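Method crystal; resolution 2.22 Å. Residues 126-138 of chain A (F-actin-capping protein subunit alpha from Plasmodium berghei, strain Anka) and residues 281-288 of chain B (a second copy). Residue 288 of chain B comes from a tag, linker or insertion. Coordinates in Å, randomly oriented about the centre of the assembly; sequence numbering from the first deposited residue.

Chain A, residues 126-138: EYVDIYYKKWSDH
Chain B 281-288: RKIIPLNA

Chain A enters as the end of a helix that begins earlier in the chain and runs to Tyr A131. Its last turn is held by Tyr A132 N to Val A128 O at 3.0 Å. Tyr A132 is the first residue to leave helical angles, with phi/psi -82/133. Lys A133 also has non-helical angles, -32/136. Chain B begins with a type I turn from Arg B281 to Ile B284. It then runs out through Pro B285 (-84/-3), Leu B286 (-77/137) and Asn B287 (-55/148).

The two backbones meet where the helix ends. Tyr A132 and Leu B286 form a single beta bridge, with CA atoms 4.3 Å apart. Two hydrogen bonds flank this pair: Asn B287 N gives to Tyr A131 O at 3.0 Å, and Lys A133 N gives to Pro B285 O at 2.9 Å. They follow the antiparallel pattern, though the two chains cross obliquely and part beyond this one bridge. The same two carbonyls also receive CA-H contacts, Leu B286 CA to Tyr A131 O at 3.4 Å and Tyr A132 CA to Pro B285 O at 3.2 Å. Water 1 donates to Tyr A131 O and Asn B287 O, both at 3.1 Å.

One bump is the proline ring, which has a C-gamma endo pucker. Pro B285 CG sits over one face of the Tyr A132 ring, 3.9 Å from its centroid, in a CH-pi contact; Pro B285 CG to Tyr A132 CE1 is 3.4 Å. Tyr A132 has chi1 -77° (m) and chi2 -142°. Leu B286 (chi1 m, chi2 t) starts away from chain A, but its end comes nearer. Leu B286 CD2 fills a hollow among three tyrosines: 3.8 Å from Tyr A132 CE2, 3.8 Å from Tyr A127 OH and 4.2 Å from Tyr A131 CB. Tyr A127 has chi1 t and chi2 69°; Tyr A131 has chi1 m and chi2 -71°.

Lys A133 reaches out with chi1 m and the rest t. Lys A133 NZ donates to Ile B284 O, the carbonyl at the end of the turn, at 3.0 Å. Water 2 accepts from Lys A133 NZ and donates to Lys B282 O, each at 3.2 Å.

Asn B287 (chi1 m) lies against Lys A133 and near Asp A137 (chi1 m), whose CB points toward chain B. Within its own chain, Asp A137 OD2 accepts from Lys A134 N at 3.2 Å.

The contact buries 482 Å², both sides summed.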

# COMPACT_ATOMS: atom_id res chain seq x y z
N GLU A 126 -28.87 -18.47 7.48
CA GLU A 126 -28.77 -19.28 8.70
C GLU A 126 -27.31 -19.51 9.03
O GLU A 126 -26.87 -19.43 10.20
CB GLU A 126 -29.53 -20.61 8.52
CG GLU A 126 -29.35 -21.66 9.62
CD GLU A 126 -30.09 -23.01 9.35
OE1 GLU A 126 -29.81 -23.70 8.31
OE2 GLU A 126 -30.95 -23.37 10.19
N TYR A 127 -26.52 -19.73 7.99
CA TYR A 127 -25.13 -20.03 8.16
C TYR A 127 -24.42 -18.88 8.87
O TYR A 127 -23.67 -19.09 9.84
CB TYR A 127 -24.56 -20.29 6.77
CG TYR A 127 -23.05 -20.24 6.74
CD1 TYR A 127 -22.33 -21.20 7.35
CD2 TYR A 127 -22.31 -19.16 6.10
CE1 TYR A 127 -20.94 -21.22 7.34
CE2 TYR A 127 -20.96 -19.17 6.04
CZ TYR A 127 -20.25 -20.20 6.73
OH TYR A 127 -18.88 -20.17 6.79
N VAL A 128 -24.66 -17.66 8.40
CA VAL A 128 -24.06 -16.48 9.03
C VAL A 128 -24.53 -16.38 10.47
O VAL A 128 -23.77 -16.09 11.39
CB VAL A 128 -24.44 -15.21 8.21
CG1 VAL A 128 -24.11 -13.96 8.98
CG2 VAL A 128 -23.78 -15.29 6.87
N ASP A 129 -25.81 -16.58 10.66
CA ASP A 129 -26.37 -16.51 12.00
C ASP A 129 -25.70 -17.50 12.93
O ASP A 129 -25.43 -17.22 14.12
CB ASP A 129 -27.87 -16.83 11.88
CG ASP A 129 -28.59 -16.79 13.18
OD1 ASP A 129 -28.36 -15.84 13.96
OD2 ASP A 129 -29.43 -17.69 13.42
N ILE A 130 -25.46 -18.71 12.43
CA ILE A 130 -24.93 -19.71 13.35
C ILE A 130 -23.43 -19.50 13.62
O ILE A 130 -22.97 -19.72 14.72
CB ILE A 130 -25.19 -21.11 12.80
CG1 ILE A 130 -26.70 -21.39 12.83
CG2 ILE A 130 -24.50 -22.18 13.64
CD1 ILE A 130 -27.12 -22.70 12.09
N TYR A 131 -22.66 -19.12 12.60
CA TYR A 131 -21.21 -19.22 12.66
C TYR A 131 -20.41 -17.90 12.75
O TYR A 131 -19.24 -17.95 13.17
CB TYR A 131 -20.71 -19.96 11.42
CG TYR A 131 -21.15 -21.34 11.45
CD1 TYR A 131 -20.59 -22.22 12.35
CD2 TYR A 131 -22.09 -21.81 10.59
CE1 TYR A 131 -21.01 -23.51 12.42
CE2 TYR A 131 -22.47 -23.04 10.64
CZ TYR A 131 -21.94 -23.92 11.55
OH TYR A 131 -22.36 -25.23 11.58
N TYR A 132 -20.96 -16.75 12.32
CA TYR A 132 -20.30 -15.43 12.43
C TYR A 132 -20.47 -14.85 13.83
O TYR A 132 -21.55 -14.88 14.42
CB TYR A 132 -20.87 -14.43 11.36
CG TYR A 132 -20.35 -14.68 9.95
CD1 TYR A 132 -20.05 -13.64 9.06
CD2 TYR A 132 -20.11 -15.97 9.53
CE1 TYR A 132 -19.49 -13.90 7.81
CE2 TYR A 132 -19.60 -16.25 8.29
CZ TYR A 132 -19.28 -15.21 7.41
OH TYR A 132 -18.69 -15.55 6.16
N LYS A 133 -19.40 -14.37 14.38
CA LYS A 133 -19.42 -13.48 15.52
C LYS A 133 -20.64 -12.57 15.55
O LYS A 133 -20.98 -11.91 14.55
CB LYS A 133 -18.16 -12.57 15.50
CG LYS A 133 -16.81 -13.27 15.68
CD LYS A 133 -15.59 -12.30 15.53
CE LYS A 133 -14.32 -13.11 15.42
NZ LYS A 133 -13.10 -12.32 15.01
N LYS A 134 -21.23 -12.44 16.73
CA LYS A 134 -22.14 -11.38 17.12
C LYS A 134 -21.41 -10.45 18.11
O LYS A 134 -20.23 -10.63 18.41
CB LYS A 134 -23.43 -12.01 17.69
CG LYS A 134 -24.11 -13.08 16.77
CD LYS A 134 -25.33 -13.71 17.42
CE LYS A 134 -25.91 -14.82 16.59
NZ LYS A 134 -26.26 -14.30 15.24
N TRP A 135 -22.16 -9.48 18.67
CA TRP A 135 -21.57 -8.39 19.45
C TRP A 135 -20.63 -8.90 20.53
O TRP A 135 -19.47 -8.50 20.59
CB TRP A 135 -22.70 -7.54 20.06
CG TRP A 135 -22.22 -6.29 20.80
CD1 TRP A 135 -22.08 -5.02 20.28
CD2 TRP A 135 -21.83 -6.19 22.21
NE1 TRP A 135 -21.64 -4.15 21.28
CE2 TRP A 135 -21.47 -4.84 22.45
CE3 TRP A 135 -21.77 -7.11 23.29
CZ2 TRP A 135 -21.06 -4.39 23.71
CZ3 TRP A 135 -21.35 -6.65 24.55
CH2 TRP A 135 -21.00 -5.32 24.74
N SER A 136 -21.11 -9.80 21.40
CA SER A 136 -20.30 -10.32 22.49
C SER A 136 -19.04 -11.07 22.02
O SER A 136 -18.10 -11.21 22.81
CB SER A 136 -21.16 -11.24 23.37
OG SER A 136 -21.70 -12.32 22.61
N ASP A 137 -18.99 -11.53 20.76
CA ASP A 137 -17.82 -12.23 20.26
C ASP A 137 -16.73 -11.34 19.65
O ASP A 137 -15.58 -11.78 19.58
CB ASP A 137 -18.23 -13.27 19.22
CG ASP A 137 -19.26 -14.23 19.75
OD1 ASP A 137 -19.00 -14.80 20.86
OD2 ASP A 137 -20.32 -14.39 19.07
N HIS A 138 -17.04 -10.11 19.19
CA HIS A 138 -15.99 -9.16 18.81
C HIS A 138 -15.32 -8.55 20.04
O HIS A 138 -14.41 -7.73 19.90
CB HIS A 138 -16.50 -8.02 17.92
CG HIS A 138 -17.18 -8.47 16.65
ND1 HIS A 138 -18.55 -8.63 16.56
CD2 HIS A 138 -16.69 -8.77 15.43
CE1 HIS A 138 -18.87 -9.05 15.35
NE2 HIS A 138 -17.76 -9.13 14.63
N ARG B 281 -5.85 -11.62 11.29
CA ARG B 281 -6.63 -12.77 11.76
C ARG B 281 -7.89 -12.31 12.46
O ARG B 281 -8.91 -12.99 12.36
CB ARG B 281 -5.88 -13.69 12.73
CG ARG B 281 -4.60 -14.30 12.21
CD ARG B 281 -3.87 -15.04 13.39
NE ARG B 281 -2.64 -15.64 12.88
CZ ARG B 281 -1.62 -16.09 13.62
NH1 ARG B 281 -1.63 -15.98 14.94
NH2 ARG B 281 -0.58 -16.64 13.01
N LYS B 282 -7.87 -11.08 13.03
CA LYS B 282 -9.07 -10.47 13.61
C LYS B 282 -10.13 -10.17 12.54
O LYS B 282 -11.30 -10.02 12.86
CB LYS B 282 -8.73 -9.18 14.36
CG LYS B 282 -7.97 -9.37 15.66
CD LYS B 282 -7.67 -8.07 16.41
CE LYS B 282 -7.13 -8.32 17.84
NZ LYS B 282 -6.03 -9.31 17.99
N ILE B 283 -9.76 -10.17 11.26
CA ILE B 283 -10.77 -9.97 10.26
C ILE B 283 -11.68 -11.17 10.07
O ILE B 283 -12.81 -11.02 9.54
CB ILE B 283 -10.05 -9.65 8.94
CG1 ILE B 283 -9.26 -8.34 9.05
CG2 ILE B 283 -11.03 -9.60 7.79
CD1 ILE B 283 -8.42 -8.17 7.83
N ILE B 284 -11.23 -12.38 10.45
CA ILE B 284 -12.03 -13.58 10.16
C ILE B 284 -13.35 -13.37 10.90
O ILE B 284 -13.35 -13.15 12.13
CB ILE B 284 -11.31 -14.85 10.58
CG1 ILE B 284 -9.88 -14.92 9.99
CG2 ILE B 284 -12.08 -16.01 10.10
CD1 ILE B 284 -9.74 -15.75 8.64
N PRO B 285 -14.49 -13.40 10.22
CA PRO B 285 -15.77 -13.17 10.94
C PRO B 285 -16.36 -14.40 11.62
O PRO B 285 -17.30 -14.26 12.44
CB PRO B 285 -16.70 -12.66 9.84
CG PRO B 285 -16.19 -13.50 8.65
CD PRO B 285 -14.68 -13.63 8.78
N LEU B 286 -15.75 -15.58 11.47
CA LEU B 286 -16.19 -16.78 12.19
C LEU B 286 -15.77 -16.78 13.64
O LEU B 286 -14.66 -16.39 13.96
CB LEU B 286 -15.54 -18.00 11.54
CG LEU B 286 -15.69 -18.21 10.04
CD1 LEU B 286 -14.71 -19.21 9.55
CD2 LEU B 286 -17.06 -18.67 9.74
N ASN B 287 -16.66 -17.17 14.55
CA ASN B 287 -16.22 -17.60 15.88
C ASN B 287 -15.16 -18.71 15.77
O ASN B 287 -15.24 -19.57 14.89
CB ASN B 287 -17.39 -18.12 16.69
CG ASN B 287 -18.29 -17.03 17.13
OD1 ASN B 287 -17.86 -16.10 17.82
ND2 ASN B 287 -19.55 -17.12 16.72
N ALA B 288 -14.22 -18.74 16.73
CA ALA B 288 -12.87 -19.27 16.49
C ALA B 288 -12.66 -20.74 16.88
O ALA B 288 -11.50 -21.17 16.99
CB ALA B 288 -11.83 -18.43 17.25
O HOH W 1 -17.49 -20.52 13.04
O HOH W 2 -14.45 -10.23 12.95